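PDB 5X3P: UBX domain-containing protein 7 from Homo sapiens, which serves as a ubiquitin-binding adapter linking a subset of NEDD8-associated cullin-RING ligases to the segregase VCP/p97, which it engages through the UBX domain that makes up this chain. Local coordinates for residues L9-P14 / E75-Q80. The protein carries 1 engineered substitution. Sequence-based numbering, arbitrary orientation.
Sequences LMLRYP and ETVFVQ
Arg-12 and Phe-78 lie side by side on neighbouring parallel strands, and the arginine illustrates how a long charged chain can line an aromatic ring. Its CB rests 3.7 Å from Phe-78 CD1. Arg-12 CG, held beside the backbone N (chi1 -60°), touches Thr-76 CG2 at 3.8 Å, the two side chains crossing obliquely, and also lies near Phe-78 CE1. Bends at chi2 and chi3 carry CD and NE round. Arg-12 CZ lies 3.9 Å from Phe-78 CE1. At the tip Arg-12 NH1 approaches Phe-78 CE1 at 3.8 Å, with Phe-78 CZ slightly farther. Phe-78 CE1 thus sits over one face of the guanidinium, toward its rim, but the two planes are 61° apart, far from a flat stack.

Beneath these side chains, the backbones of 9-12 and 75-80 pair in parallel register. Hydrogen bonds run from Met-10 N to Glu-75 O, Val-77 N to Met-10 O (short, at 2.6 Å), Arg-12 N to Val-77 O and Val-79 N to Arg-12 O. On the opposite face, Leu-11 CD2 packs 3.8 Å from Val-77 CB, while beyond the strand end Tyr-13 CD1 meets Val-79 CG2 at 3.7 Å.

This is the central parallel pair of the ubiquitin-like beta-grasp sheet, flanked by antiparallel strands 18-24 and 46-50. Helix 29-38 covers the Leu-9, Leu-11 and Val-79 side chains through Leu-32, His-35 and Val-36.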
ATOM      1  N   LEU A   9      -5.613  -0.029  -6.356  1.00 11.02           N
ATOM      2  CA  LEU A   9      -5.340   0.743  -5.160  1.00 11.27           C
ATOM      3  C   LEU A   9      -5.667   2.210  -5.355  1.00 11.32           C
ATOM      4  O   LEU A   9      -5.304   2.791  -6.379  1.00 12.77           O
ATOM      5  CB  LEU A   9      -3.857   0.599  -4.784  1.00 12.01           C
ATOM      6  CG  LEU A   9      -3.339  -0.821  -4.523  1.00 14.52           C
ATOM      7  CD1 LEU A   9      -1.870  -0.805  -4.130  1.00 13.29           C
ATOM      8  CD2 LEU A   9      -4.149  -1.463  -3.419  1.00 14.47           C
HETATM    9  N   MSE A  10      -6.358   2.793  -4.374  1.00 12.99           N
HETATM   10  CA  MSE A  10      -6.403   4.238  -4.196  1.00 16.53           C
HETATM   11  C   MSE A  10      -5.375   4.620  -3.122  1.00 17.81           C
HETATM   12  O   MSE A  10      -5.453   4.143  -1.986  1.00 18.75           O
HETATM   13  CB  MSE A  10      -7.796   4.697  -3.753  1.00 12.05           C
HETATM   14  CG  MSE A  10      -7.804   6.137  -3.167  1.00 19.99           C
HETATM   15 SE   MSE A  10      -7.447   7.483  -4.551  0.74 23.69          SE
HETATM   16  CE  MSE A  10      -9.200   7.385  -5.345  1.00 12.15           C
ATOM     17  N   LEU A  11      -4.411   5.470  -3.483  1.00 12.06           N
ATOM     18  CA  LEU A  11      -3.413   5.941  -2.526  1.00 12.35           C
ATOM     19  C   LEU A  11      -3.777   7.350  -2.060  1.00 13.69           C
ATOM     20  O   LEU A  11      -4.037   8.245  -2.869  1.00 15.35           O
ATOM     21  CB  LEU A  11      -2.019   5.931  -3.147  1.00 18.31           C
ATOM     22  CG  LEU A  11      -1.617   4.633  -3.831  1.00 18.29           C
ATOM     23  CD1 LEU A  11      -0.222   4.793  -4.426  1.00 20.07           C
ATOM     24  CD2 LEU A  11      -1.654   3.469  -2.840  1.00 23.98           C
ATOM     25  N   ARG A  12      -3.835   7.539  -0.747  1.00 17.75           N
ATOM     26  CA  ARG A  12      -4.236   8.821  -0.180  1.00 17.48           C
ATOM     27  C   ARG A  12      -3.039   9.385   0.580  1.00 20.68           C
ATOM     28  O   ARG A  12      -2.708   8.898   1.664  1.00 17.41           O
ATOM     29  CB  ARG A  12      -5.421   8.623   0.760  1.00 15.26           C
ATOM     30  CG  ARG A  12      -6.661   8.023   0.105  1.00 19.91           C
ATOM     31  CD  ARG A  12      -7.484   9.090  -0.606  1.00 27.87           C
ATOM     32  NE  ARG A  12      -7.866  10.150   0.321  1.00 37.93           N
ATOM     33  CZ  ARG A  12      -8.901  10.077   1.152  1.00 42.93           C
ATOM     34  NH1 ARG A  12      -9.666   8.991   1.172  1.00 41.82           N
ATOM     35  NH2 ARG A  12      -9.173  11.092   1.967  1.00 47.60           N
ATOM     36  N   TYR A  13      -2.366  10.373  -0.012  1.00 20.10           N
ATOM     37  CA  TYR A  13      -1.160  10.958   0.590  1.00 19.46           C
ATOM     38  C   TYR A  13      -1.544  12.030   1.596  1.00 19.28           C
ATOM     39  O   TYR A  13      -2.609  12.642   1.469  1.00 26.01           O
ATOM     40  CB  TYR A  13      -0.237  11.505  -0.505  1.00 24.11           C
ATOM     41  CG  TYR A  13       0.295  10.446  -1.463  1.00 21.01           C
ATOM     42  CD1 TYR A  13       1.387   9.652  -1.124  1.00 22.77           C
ATOM     43  CD2 TYR A  13      -0.281  10.257  -2.714  1.00 19.77           C
ATOM     44  CE1 TYR A  13       1.887   8.688  -2.013  1.00 21.86           C
ATOM     45  CE2 TYR A  13       0.205   9.303  -3.604  1.00 20.65           C
ATOM     46  CZ  TYR A  13       1.284   8.524  -3.247  1.00 23.10           C
ATOM     47  OH  TYR A  13       1.751   7.580  -4.137  1.00 24.66           O
ATOM     48  N   PRO A  14      -0.697  12.272   2.620  1.00 26.65           N
ATOM     49  CA  PRO A  14      -1.249  13.087   3.706  1.00 25.54           C
ATOM     50  C   PRO A  14      -1.351  14.580   3.362  1.00 29.55           C
ATOM     51  O   PRO A  14      -1.945  15.322   4.143  1.00 32.54           O
ATOM     52  CB  PRO A  14      -0.255  12.864   4.848  1.00 22.17           C
ATOM     53  CG  PRO A  14       1.056  12.689   4.150  1.00 24.62           C
ATOM     54  CD  PRO A  14       0.731  11.961   2.837  1.00 23.46           C
ATOM     55  N   GLU A  75      -8.624  -1.505  -2.789  1.00 12.28           N
ATOM     56  CA  GLU A  75      -8.206  -1.012  -1.480  1.00 12.54           C
ATOM     57  C   GLU A  75      -7.939   0.463  -1.520  1.00 14.22           C
ATOM     58  O   GLU A  75      -7.490   0.996  -2.542  1.00 14.89           O
ATOM     59  CB  GLU A  75      -6.914  -1.706  -1.036  1.00 12.33           C
ATOM     60  CG  GLU A  75      -7.044  -3.191  -0.843  1.00 15.16           C
ATOM     61  CD  GLU A  75      -7.658  -3.529   0.507  1.00 22.79           C
ATOM     62  OE1 GLU A  75      -7.862  -2.601   1.323  1.00 21.85           O
ATOM     63  OE2 GLU A  75      -7.915  -4.726   0.792  1.00 14.18           O
ATOM     64  N   THR A  76      -8.192   1.122  -0.394  1.00 12.82           N
ATOM     65  CA  THR A  76      -7.770   2.497  -0.208  1.00 12.86           C
ATOM     66  C   THR A  76      -6.614   2.477   0.797  1.00 15.54           C
ATOM     67  O   THR A  76      -6.755   1.944   1.912  1.00 14.50           O
ATOM     68  CB  THR A  76      -8.917   3.358   0.335  1.00 15.12           C
ATOM     69  OG1 THR A  76      -9.951   3.463  -0.653  1.00 19.70           O
ATOM     70  CG2 THR A  76      -8.418   4.754   0.681  1.00 16.11           C
ATOM     71  N   VAL A  77      -5.463   3.024   0.399  1.00 12.96           N
ATOM     72  CA  VAL A  77      -4.269   2.957   1.234  1.00 13.19           C
ATOM     73  C   VAL A  77      -3.897   4.368   1.675  1.00 14.09           C
ATOM     74  O   VAL A  77      -3.613   5.231   0.831  1.00 13.76           O
ATOM     75  CB  VAL A  77      -3.073   2.340   0.483  1.00 12.83           C
ATOM     76  CG1 VAL A  77      -1.858   2.236   1.418  1.00 15.38           C
ATOM     77  CG2 VAL A  77      -3.419   0.950  -0.059  1.00 12.56           C
ATOM     78  N   PHE A  78      -3.900   4.597   2.987  1.00 14.34           N
ATOM     79  CA  PHE A  78      -3.443   5.870   3.538  1.00 15.75           C
ATOM     80  C   PHE A  78      -1.948   5.839   3.802  1.00 22.42           C
ATOM     81  O   PHE A  78      -1.441   4.920   4.438  1.00 18.35           O
ATOM     82  CB  PHE A  78      -4.188   6.175   4.828  1.00 17.76           C
ATOM     83  CG  PHE A  78      -5.649   6.375   4.623  1.00 22.89           C
ATOM     84  CD1 PHE A  78      -6.132   7.610   4.210  1.00 22.39           C
ATOM     85  CD2 PHE A  78      -6.548   5.328   4.803  1.00 26.16           C
ATOM     86  CE1 PHE A  78      -7.493   7.805   3.993  1.00 24.68           C
ATOM     87  CE2 PHE A  78      -7.915   5.517   4.585  1.00 26.73           C
ATOM     88  CZ  PHE A  78      -8.384   6.751   4.182  1.00 24.19           C
ATOM     89  N   VAL A  79      -1.244   6.847   3.309  1.00 21.22           N
ATOM     90  CA  VAL A  79       0.161   7.015   3.633  1.00 22.10           C
ATOM     91  C   VAL A  79       0.235   7.908   4.874  1.00 22.13           C
ATOM     92  O   VAL A  79      -0.183   9.065   4.837  1.00 23.56           O
ATOM     93  CB  VAL A  79       0.930   7.632   2.443  1.00 17.89           C
ATOM     94  CG1 VAL A  79       2.411   7.750   2.752  1.00 17.13           C
ATOM     95  CG2 VAL A  79       0.720   6.796   1.200  1.00 15.26           C
ATOM     96  N   GLN A  80       0.738   7.356   5.980  1.00 15.61           N
ATOM     97  CA  GLN A  80       0.789   8.074   7.258  1.00 19.09           C
ATOM     98  C   GLN A  80       2.221   8.236   7.699  1.00 20.63           C
ATOM     99  O   GLN A  80       3.059   7.385   7.411  1.00 17.94           O
ATOM    100  CB  GLN A  80       0.076   7.282   8.348  1.00 23.54           C
ATOM    101  CG  GLN A  80      -1.420   7.315   8.288  1.00 34.83           C
ATOM    102  CD  GLN A  80      -2.039   6.556   9.438  1.00 41.60           C
ATOM    103  OE1 GLN A  80      -1.363   6.211  10.414  1.00 41.24           O
ATOM    104  NE2 GLN A  80      -3.332   6.286   9.330  1.00 48.83           N
TER